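Local coordinates for tannase (Lactobacillus plantarum, PDB 3WA7), which probably hydrolyses the galloyl ester bonds of tannins, as an esterase of the alpha/beta-hydrolase fold, at residues 167-181 and 393-407. Sequence-based numbering, arbitrary orientation.
Sequences ATSALAGASGNSAYF and AINPLSYLTTTSSQV
With CG of Tyr399 anti to its carbonyl carbon (chi1 -56°), the phenol ring lies along the end of helix 164-174, where Ser175 CB sits over one face, 3.6 Å from the ring centroid, in a CH-pi contact. Leu171 turns CG away from its backbone N (chi1 -174°), which places CD1 3.7 Å from Tyr399 CE1 and CD2 against Ile394. Tyr399 OH donates to Ala393 O, on a lone pair in the carbonyl plane (2.6 Å), and the edge of the Phe181 ring meets both oxygens. Ala393 CB in turn packs over a face of Tyr180, while Pro396 rests on Ala170, Leu171 and Ala174. At the last helical residue, Ser405 OG donates to Ala174 O at 2.7 Å, in the carbonyl plane. Beyond it, Gln406 N forms a nearly straight bond to Gly176 O (2.8 Å), and Asn177 ND2 gives a bent hydrogen bond to Gln406 OE1 (2.6 Å), the two amides steeply inclined; Asp196 also accepts from this ND2. Helix 164-174 follows a probable nucleophile elbow containing Ser163. Its C-terminal end is thus joined to the segment entering strand 410-414 by an apolar, aromatic patch, with direct hydrogen bonds satisfying the carbonyls of Ala174 and Gly176 where the helix gives way to a turn.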
ATOM      1  N   ALA A 167      -1.686  -0.287  -0.640  1.00  4.28           N
ATOM      2  CA  ALA A 167      -2.978  -0.948  -0.782  1.00  4.30           C
ATOM      3  C   ALA A 167      -3.244  -1.144  -2.272  1.00  4.57           C
ATOM      4  O   ALA A 167      -3.828  -2.149  -2.686  1.00  5.14           O
ATOM      5  CB  ALA A 167      -4.086  -0.095  -0.155  1.00  5.85           C
ATOM      6  N   THR A 168      -2.808  -0.175  -3.075  1.00  3.09           N
ATOM      7  CA  THR A 168      -2.993  -0.240  -4.523  1.00  4.52           C
ATOM      8  C   THR A 168      -2.219  -1.424  -5.090  1.00  4.64           C
ATOM      9  O   THR A 168      -2.741  -2.188  -5.901  1.00  4.37           O
ATOM     10  CB  THR A 168      -2.517   1.064  -5.195  1.00  4.15           C
ATOM     11  OG1 THR A 168      -3.289   2.162  -4.688  1.00  6.32           O
ATOM     12  CG2 THR A 168      -2.679   0.987  -6.716  1.00  5.27           C
ATOM     13  N   SER A 169      -0.975  -1.572  -4.649  1.00  4.40           N
ATOM     14  CA  SER A 169      -0.129  -2.674  -5.089  1.00  4.83           C
ATOM     15  C   SER A 169      -0.747  -4.005  -4.664  1.00  5.29           C
ATOM     16  O   SER A 169      -0.857  -4.936  -5.464  1.00  5.55           O
ATOM     17  CB  SER A 169       1.270  -2.532  -4.479  1.00  4.59           C
ATOM     18  OG  SER A 169       2.091  -3.635  -4.818  1.00  5.91           O
ATOM     19  N   ALA A 170      -1.160  -4.089  -3.401  1.00  4.46           N
ATOM     20  CA  ALA A 170      -1.763  -5.313  -2.891  1.00  4.24           C
ATOM     21  C   ALA A 170      -3.040  -5.661  -3.651  1.00  4.72           C
ATOM     22  O   ALA A 170      -3.268  -6.818  -4.001  1.00  5.51           O
ATOM     23  CB  ALA A 170      -2.071  -5.168  -1.397  1.00  4.05           C
ATOM     24  N   LEU A 171      -3.876  -4.660  -3.905  1.00  4.20           N
ATOM     25  CA  LEU A 171      -5.129  -4.902  -4.613  1.00  5.05           C
ATOM     26  C   LEU A 171      -4.890  -5.381  -6.045  1.00  4.75           C
ATOM     27  O   LEU A 171      -5.624  -6.235  -6.545  1.00  5.75           O
ATOM     28  CB  LEU A 171      -5.991  -3.639  -4.620  1.00  6.17           C
ATOM     29  CG  LEU A 171      -7.397  -3.786  -5.207  1.00  5.82           C
ATOM     30  CD1 LEU A 171      -8.183  -4.886  -4.485  1.00  7.15           C
ATOM     31  CD2 LEU A 171      -8.107  -2.453  -5.079  1.00  5.14           C
ATOM     32  N   ALA A 172      -3.868  -4.837  -6.702  1.00  5.69           N
ATOM     33  CA  ALA A 172      -3.547  -5.250  -8.066  1.00  5.78           C
ATOM     34  C   ALA A 172      -3.174  -6.730  -8.070  1.00  6.69           C
ATOM     35  O   ALA A 172      -3.585  -7.485  -8.950  1.00  6.76           O
ATOM     36  CB  ALA A 172      -2.388  -4.416  -8.619  1.00  6.10           C
ATOM     37  N   GLY A 173      -2.395  -7.146  -7.078  1.00  5.29           N
ATOM     38  CA  GLY A 173      -1.995  -8.540  -7.005  1.00  5.62           C
ATOM     39  C   GLY A 173      -3.134  -9.471  -6.632  1.00  6.13           C
ATOM     40  O   GLY A 173      -3.209 -10.603  -7.108  1.00  6.98           O
ATOM     41  N   ALA A 174      -4.040  -8.989  -5.789  1.00  5.91           N
ATOM     42  CA  ALA A 174      -5.160  -9.804  -5.338  1.00  6.92           C
ATOM     43  C   ALA A 174      -6.320  -9.949  -6.320  1.00  8.39           C
ATOM     44  O   ALA A 174      -6.985 -10.988  -6.339  1.00  7.52           O
ATOM     45  CB  ALA A 174      -5.688  -9.252  -4.010  1.00  7.36           C
ATOM     46  N   SER A 175      -6.546  -8.935  -7.153  1.00  7.49           N
ATOM     47  CA  SER A 175      -7.699  -8.943  -8.057  1.00  6.97           C
ATOM     48  C   SER A 175      -7.480  -9.168  -9.545  1.00  7.21           C
ATOM     49  O   SER A 175      -8.291  -8.722 -10.355  1.00  5.70           O
ATOM     50  CB  SER A 175      -8.465  -7.629  -7.890  1.00  8.79           C
ATOM     51  OG  SER A 175      -7.675  -6.533  -8.334  1.00  8.77           O
ATOM     52  N   GLY A 176      -6.410  -9.862  -9.908  1.00  7.21           N
ATOM     53  CA  GLY A 176      -6.131 -10.103 -11.313  1.00  7.29           C
ATOM     54  C   GLY A 176      -7.300 -10.592 -12.151  1.00  8.62           C
ATOM     55  O   GLY A 176      -7.901 -11.623 -11.864  1.00  8.12           O
ATOM     56  N   ASN A 177      -7.624  -9.828 -13.191  1.00  8.86           N
ATOM     57  CA  ASN A 177      -8.688 -10.175 -14.120  1.00  9.47           C
ATOM     58  C   ASN A 177     -10.071 -10.348 -13.513  1.00 10.99           C
ATOM     59  O   ASN A 177     -10.850 -11.205 -13.942  1.00 12.27           O
ATOM     60  CB  ASN A 177      -8.277 -11.425 -14.890  1.00  9.44           C
ATOM     61  CG  ASN A 177      -6.951 -11.237 -15.598  1.00  9.71           C
ATOM     62  OD1 ASN A 177      -6.760 -10.251 -16.301  1.00 11.10           O
ATOM     63  ND2 ASN A 177      -6.033 -12.177 -15.415  1.00  8.96           N
ATOM     64  N   SER A 178     -10.370  -9.528 -12.512  1.00 10.36           N
ATOM     65  CA  SER A 178     -11.677  -9.548 -11.865  1.00 11.47           C
ATOM     66  C   SER A 178     -12.650  -8.855 -12.810  1.00 11.34           C
ATOM     67  O   SER A 178     -12.377  -7.753 -13.286  1.00 12.51           O
ATOM     68  CB  SER A 178     -11.630  -8.787 -10.542  1.00 11.04           C
ATOM     69  OG  SER A 178     -12.940  -8.504 -10.085  1.00 12.53           O
ATOM     70  N   ALA A 179     -13.786  -9.491 -13.073  1.00 12.02           N
ATOM     71  CA  ALA A 179     -14.780  -8.923 -13.979  1.00 11.73           C
ATOM     72  C   ALA A 179     -15.407  -7.636 -13.452  1.00 11.36           C
ATOM     73  O   ALA A 179     -15.968  -6.856 -14.218  1.00 10.65           O
ATOM     74  CB  ALA A 179     -15.870  -9.955 -14.265  1.00 13.75           C
ATOM     75  N   TYR A 180     -15.312  -7.407 -12.146  1.00 10.82           N
ATOM     76  CA  TYR A 180     -15.896  -6.208 -11.554  1.00 10.99           C
ATOM     77  C   TYR A 180     -15.400  -4.916 -12.201  1.00 10.92           C
ATOM     78  O   TYR A 180     -16.151  -3.950 -12.335  1.00 10.64           O
ATOM     79  CB  TYR A 180     -15.590  -6.148 -10.054  1.00 12.08           C
ATOM     80  CG  TYR A 180     -16.196  -4.944  -9.372  1.00 12.35           C
ATOM     81  CD1 TYR A 180     -17.522  -4.956  -8.941  1.00 14.02           C
ATOM     82  CD2 TYR A 180     -15.458  -3.773  -9.197  1.00 12.23           C
ATOM     83  CE1 TYR A 180     -18.099  -3.832  -8.353  1.00 14.07           C
ATOM     84  CE2 TYR A 180     -16.025  -2.643  -8.613  1.00 12.80           C
ATOM     85  CZ  TYR A 180     -17.345  -2.679  -8.194  1.00 14.45           C
ATOM     86  OH  TYR A 180     -17.913  -1.560  -7.631  1.00 14.84           O
ATOM     87  N   PHE A 181     -14.134  -4.908 -12.609  1.00  9.39           N
ATOM     88  CA  PHE A 181     -13.528  -3.720 -13.194  1.00  9.35           C
ATOM     89  C   PHE A 181     -13.596  -3.629 -14.711  1.00 10.07           C
ATOM     90  O   PHE A 181     -13.158  -2.637 -15.294  1.00  9.33           O
ATOM     91  CB  PHE A 181     -12.064  -3.628 -12.750  1.00  8.39           C
ATOM     92  CG  PHE A 181     -11.877  -3.783 -11.266  1.00  7.56           C
ATOM     93  CD1 PHE A 181     -11.752  -5.046 -10.694  1.00  7.77           C
ATOM     94  CD2 PHE A 181     -11.868  -2.668 -10.438  1.00  7.75           C
ATOM     95  CE1 PHE A 181     -11.621  -5.195  -9.313  1.00  7.93           C
ATOM     96  CE2 PHE A 181     -11.741  -2.804  -9.056  1.00  9.22           C
ATOM     97  CZ  PHE A 181     -11.617  -4.072  -8.493  1.00  8.56           C
ATOM     98  N   ALA A 393     -14.956  -4.779  -3.342  1.00  7.59           N
ATOM     99  CA  ALA A 393     -14.121  -4.834  -4.535  1.00  7.35           C
ATOM    100  C   ALA A 393     -12.730  -4.226  -4.364  1.00  7.64           C
ATOM    101  O   ALA A 393     -11.775  -4.678  -5.002  1.00  7.46           O
ATOM    102  CB  ALA A 393     -14.842  -4.152  -5.700  1.00  8.70           C
ATOM    103  N   ILE A 394     -12.599  -3.208  -3.518  1.00  6.19           N
ATOM    104  CA  ILE A 394     -11.286  -2.594  -3.340  1.00  6.19           C
ATOM    105  C   ILE A 394     -10.540  -3.072  -2.097  1.00  6.67           C
ATOM    106  O   ILE A 394      -9.521  -2.494  -1.717  1.00  7.23           O
ATOM    107  CB  ILE A 394     -11.358  -1.046  -3.320  1.00  6.67           C
ATOM    108  CG1 ILE A 394     -12.113  -0.555  -2.086  1.00  7.09           C
ATOM    109  CG2 ILE A 394     -12.009  -0.543  -4.601  1.00  7.83           C
ATOM    110  CD1 ILE A 394     -11.966   0.943  -1.870  1.00 10.51           C
ATOM    111  N   ASN A 395     -11.046  -4.131  -1.475  1.00  6.74           N
ATOM    112  CA  ASN A 395     -10.401  -4.706  -0.298  1.00  6.02           C
ATOM    113  C   ASN A 395      -9.643  -5.944  -0.787  1.00  5.50           C
ATOM    114  O   ASN A 395     -10.251  -6.908  -1.250  1.00  4.35           O
ATOM    115  CB  ASN A 395     -11.451  -5.118   0.741  1.00  4.27           C
ATOM    116  CG  ASN A 395     -10.829  -5.579   2.054  1.00  6.81           C
ATOM    117  OD1 ASN A 395      -9.656  -5.947   2.105  1.00  6.61           O
ATOM    118  ND2 ASN A 395     -11.624  -5.573   3.123  1.00  5.82           N
ATOM    119  N   PRO A 396      -8.304  -5.928  -0.707  1.00  4.66           N
ATOM    120  CA  PRO A 396      -7.516  -7.078  -1.160  1.00  5.78           C
ATOM    121  C   PRO A 396      -7.973  -8.408  -0.554  1.00  5.48           C
ATOM    122  O   PRO A 396      -7.958  -9.439  -1.221  1.00  6.08           O
ATOM    123  CB  PRO A 396      -6.094  -6.711  -0.734  1.00  4.89           C
ATOM    124  CG  PRO A 396      -6.092  -5.217  -0.835  1.00  6.54           C
ATOM    125  CD  PRO A 396      -7.425  -4.853  -0.212  1.00  5.40           C
ATOM    126  N   LEU A 397      -8.385  -8.374   0.709  1.00  4.98           N
ATOM    127  CA  LEU A 397      -8.822  -9.579   1.406  1.00  5.77           C
ATOM    128  C   LEU A 397      -9.994 -10.308   0.751  1.00  7.06           C
ATOM    129  O   LEU A 397     -10.086 -11.534   0.826  1.00  7.40           O
ATOM    130  CB  LEU A 397      -9.193  -9.239   2.854  1.00  5.06           C
ATOM    131  CG  LEU A 397      -8.137  -8.554   3.726  1.00  6.39           C
ATOM    132  CD1 LEU A 397      -8.677  -8.435   5.146  1.00  5.66           C
ATOM    133  CD2 LEU A 397      -6.837  -9.349   3.722  1.00  8.85           C
ATOM    134  N   SER A 398     -10.891  -9.554   0.120  1.00  5.34           N
ATOM    135  CA  SER A 398     -12.066 -10.127  -0.528  1.00  7.01           C
ATOM    136  C   SER A 398     -11.727 -11.231  -1.523  1.00  7.62           C
ATOM    137  O   SER A 398     -12.466 -12.203  -1.660  1.00  9.27           O
ATOM    138  CB  SER A 398     -12.848  -9.029  -1.257  1.00  7.05           C
ATOM    139  OG  SER A 398     -13.323  -8.055  -0.347  1.00 10.88           O
ATOM    140  N   TYR A 399     -10.604 -11.079  -2.213  1.00  7.36           N
ATOM    141  CA  TYR A 399     -10.194 -12.047  -3.222  1.00  7.00           C
ATOM    142  C   TYR A 399      -9.542 -13.304  -2.660  1.00  8.37           C
ATOM    143  O   TYR A 399      -9.329 -14.273  -3.385  1.00  9.18           O
ATOM    144  CB  TYR A 399      -9.266 -11.368  -4.229  1.00  7.60           C
ATOM    145  CG  TYR A 399      -9.906 -10.155  -4.853  1.00  6.24           C
ATOM    146  CD1 TYR A 399      -9.820  -8.902  -4.243  1.00  5.68           C
ATOM    147  CD2 TYR A 399     -10.676 -10.272  -6.009  1.00  5.39           C
ATOM    148  CE1 TYR A 399     -10.488  -7.801  -4.765  1.00  6.01           C
ATOM    149  CE2 TYR A 399     -11.347  -9.177  -6.538  1.00  6.40           C
ATOM    150  CZ  TYR A 399     -11.253  -7.948  -5.914  1.00  7.02           C
ATOM    151  OH  TYR A 399     -11.920  -6.866  -6.434  1.00  7.60           O
ATOM    152  N   LEU A 400      -9.237 -13.292  -1.368  1.00  9.02           N
ATOM    153  CA  LEU A 400      -8.617 -14.448  -0.731  1.00 12.36           C
ATOM    154  C   LEU A 400      -9.683 -15.337  -0.092  1.00 14.69           C
ATOM    155  O   LEU A 400      -9.442 -16.514   0.171  1.00 17.57           O
ATOM    156  CB  LEU A 400      -7.611 -13.993   0.333  1.00 11.51           C
ATOM    157  CG  LEU A 400      -6.546 -12.989  -0.124  1.00 11.96           C
ATOM    158  CD1 LEU A 400      -5.634 -12.636   1.047  1.00 12.46           C
ATOM    159  CD2 LEU A 400      -5.736 -13.575  -1.273  1.00 10.98           C
ATOM    160  N   THR A 401     -10.862 -14.771   0.146  1.00 16.08           N
ATOM    161  CA  THR A 401     -11.957 -15.521   0.756  1.00 18.60           C
ATOM    162  C   THR A 401     -12.933 -16.072  -0.283  1.00 18.45           C
ATOM    163  O   THR A 401     -13.581 -17.091  -0.054  1.00 19.31           O
ATOM    164  CB  THR A 401     -12.741 -14.649   1.757  1.00 19.80           C
ATOM    165  OG1 THR A 401     -13.258 -13.494   1.086  1.00 23.92           O
ATOM    166  CG2 THR A 401     -11.834 -14.198   2.892  1.00 22.15           C
ATOM    167  N   THR A 402     -13.035 -15.389  -1.420  1.00 16.92           N
ATOM    168  CA  THR A 402     -13.925 -15.814  -2.497  1.00 16.96           C
ATOM    169  C   THR A 402     -13.158 -15.785  -3.813  1.00 15.66           C
ATOM    170  O   THR A 402     -12.434 -14.830  -4.089  1.00 14.56           O
ATOM    171  CB  THR A 402     -15.145 -14.878  -2.620  1.00 16.65           C
ATOM    172  OG1 THR A 402     -15.880 -14.880  -1.389  1.00 19.09           O
ATOM    173  CG2 THR A 402     -16.062 -15.341  -3.748  1.00 19.76           C
ATOM    174  N   THR A 403     -13.317 -16.830  -4.622  1.00 14.47           N
ATOM    175  CA  THR A 403     -12.627 -16.910  -5.905  1.00 13.97           C
ATOM    176  C   THR A 403     -13.325 -16.061  -6.959  1.00 13.38           C
ATOM    177  O   THR A 403     -14.503 -16.269  -7.258  1.00 13.16           O
ATOM    178  CB  THR A 403     -12.556 -18.368  -6.423  1.00 13.56           C
ATOM    179  OG1 THR A 403     -11.832 -19.177  -5.490  1.00 17.22           O
ATOM    180  CG2 THR A 403     -11.858 -18.420  -7.771  1.00 14.81           C
ATOM    181  N   SER A 404     -12.595 -15.097  -7.516  1.00 10.68           N
ATOM    182  CA  SER A 404     -13.138 -14.226  -8.553  1.00 10.71           C
ATOM    183  C   SER A 404     -11.994 -13.557  -9.297  1.00  8.95           C
ATOM    184  O   SER A 404     -12.206 -12.634 -10.084  1.00  8.96           O
ATOM    185  CB  SER A 404     -14.043 -13.149  -7.947  1.00 12.15           C
ATOM    186  OG  SER A 404     -13.283 -12.127  -7.318  1.00 16.27           O
ATOM    187  N   SER A 405     -10.777 -14.037  -9.064  1.00  6.93           N
ATOM    188  CA  SER A 405      -9.619 -13.442  -9.715  1.00  7.56           C
ATOM    189  C   SER A 405      -8.429 -14.380  -9.722  1.00  7.54           C
ATOM    190  O   SER A 405      -8.440 -15.420  -9.068  1.00  8.67           O
ATOM    191  CB  SER A 405      -9.222 -12.165  -8.977  1.00  6.56           C
ATOM    192  OG  SER A 405      -8.820 -12.475  -7.651  1.00  8.66           O
ATOM    193  N   GLN A 406      -7.403 -13.998 -10.477  1.00  8.49           N
ATOM    194  CA  GLN A 406      -6.168 -14.764 -10.543  1.00  9.48           C
ATOM    195  C   GLN A 406      -5.214 -13.965  -9.655  1.00 10.17           C
ATOM    196  O   GLN A 406      -4.848 -12.833  -9.969  1.00 11.90           O
ATOM    197  CB  GLN A 406      -5.695 -14.866 -12.000  1.00  8.91           C
ATOM    198  CG  GLN A 406      -6.662 -15.716 -12.836  1.00 10.30           C
ATOM    199  CD  GLN A 406      -6.356 -15.733 -14.321  1.00 13.21           C
ATOM    200  OE1 GLN A 406      -6.290 -14.689 -14.963  1.00 17.57           O
ATOM    201  NE2 GLN A 406      -6.182 -16.929 -14.876  1.00 15.63           N
ATOM    202  N   VAL A 407      -4.850 -14.565  -8.526  1.00  8.07           N
ATOM    203  CA  VAL A 407      -4.008 -13.932  -7.512  1.00  8.33           C
ATOM    204  C   VAL A 407      -2.502 -14.144  -7.659  1.00  7.31           C
ATOM    205  O   VAL A 407      -2.048 -15.256  -7.922  1.00  8.85           O
ATOM    206  CB  VAL A 407      -4.438 -14.425  -6.104  1.00  7.50           C
ATOM    207  CG1 VAL A 407      -3.673 -13.681  -5.016  1.00  8.07           C
ATOM    208  CG2 VAL A 407      -5.946 -14.237  -5.929  1.00  9.17           C
TER
HETATM  209  O   HOH W   1      -2.908 -10.735  -9.996  1.00  8.20           O
HETATM  210  O   HOH W   2     -14.282  -9.797  -8.387  1.00 17.20           O
HETATM  211  O   HOH W   3     -14.274 -12.076 -11.789  1.00 14.76           O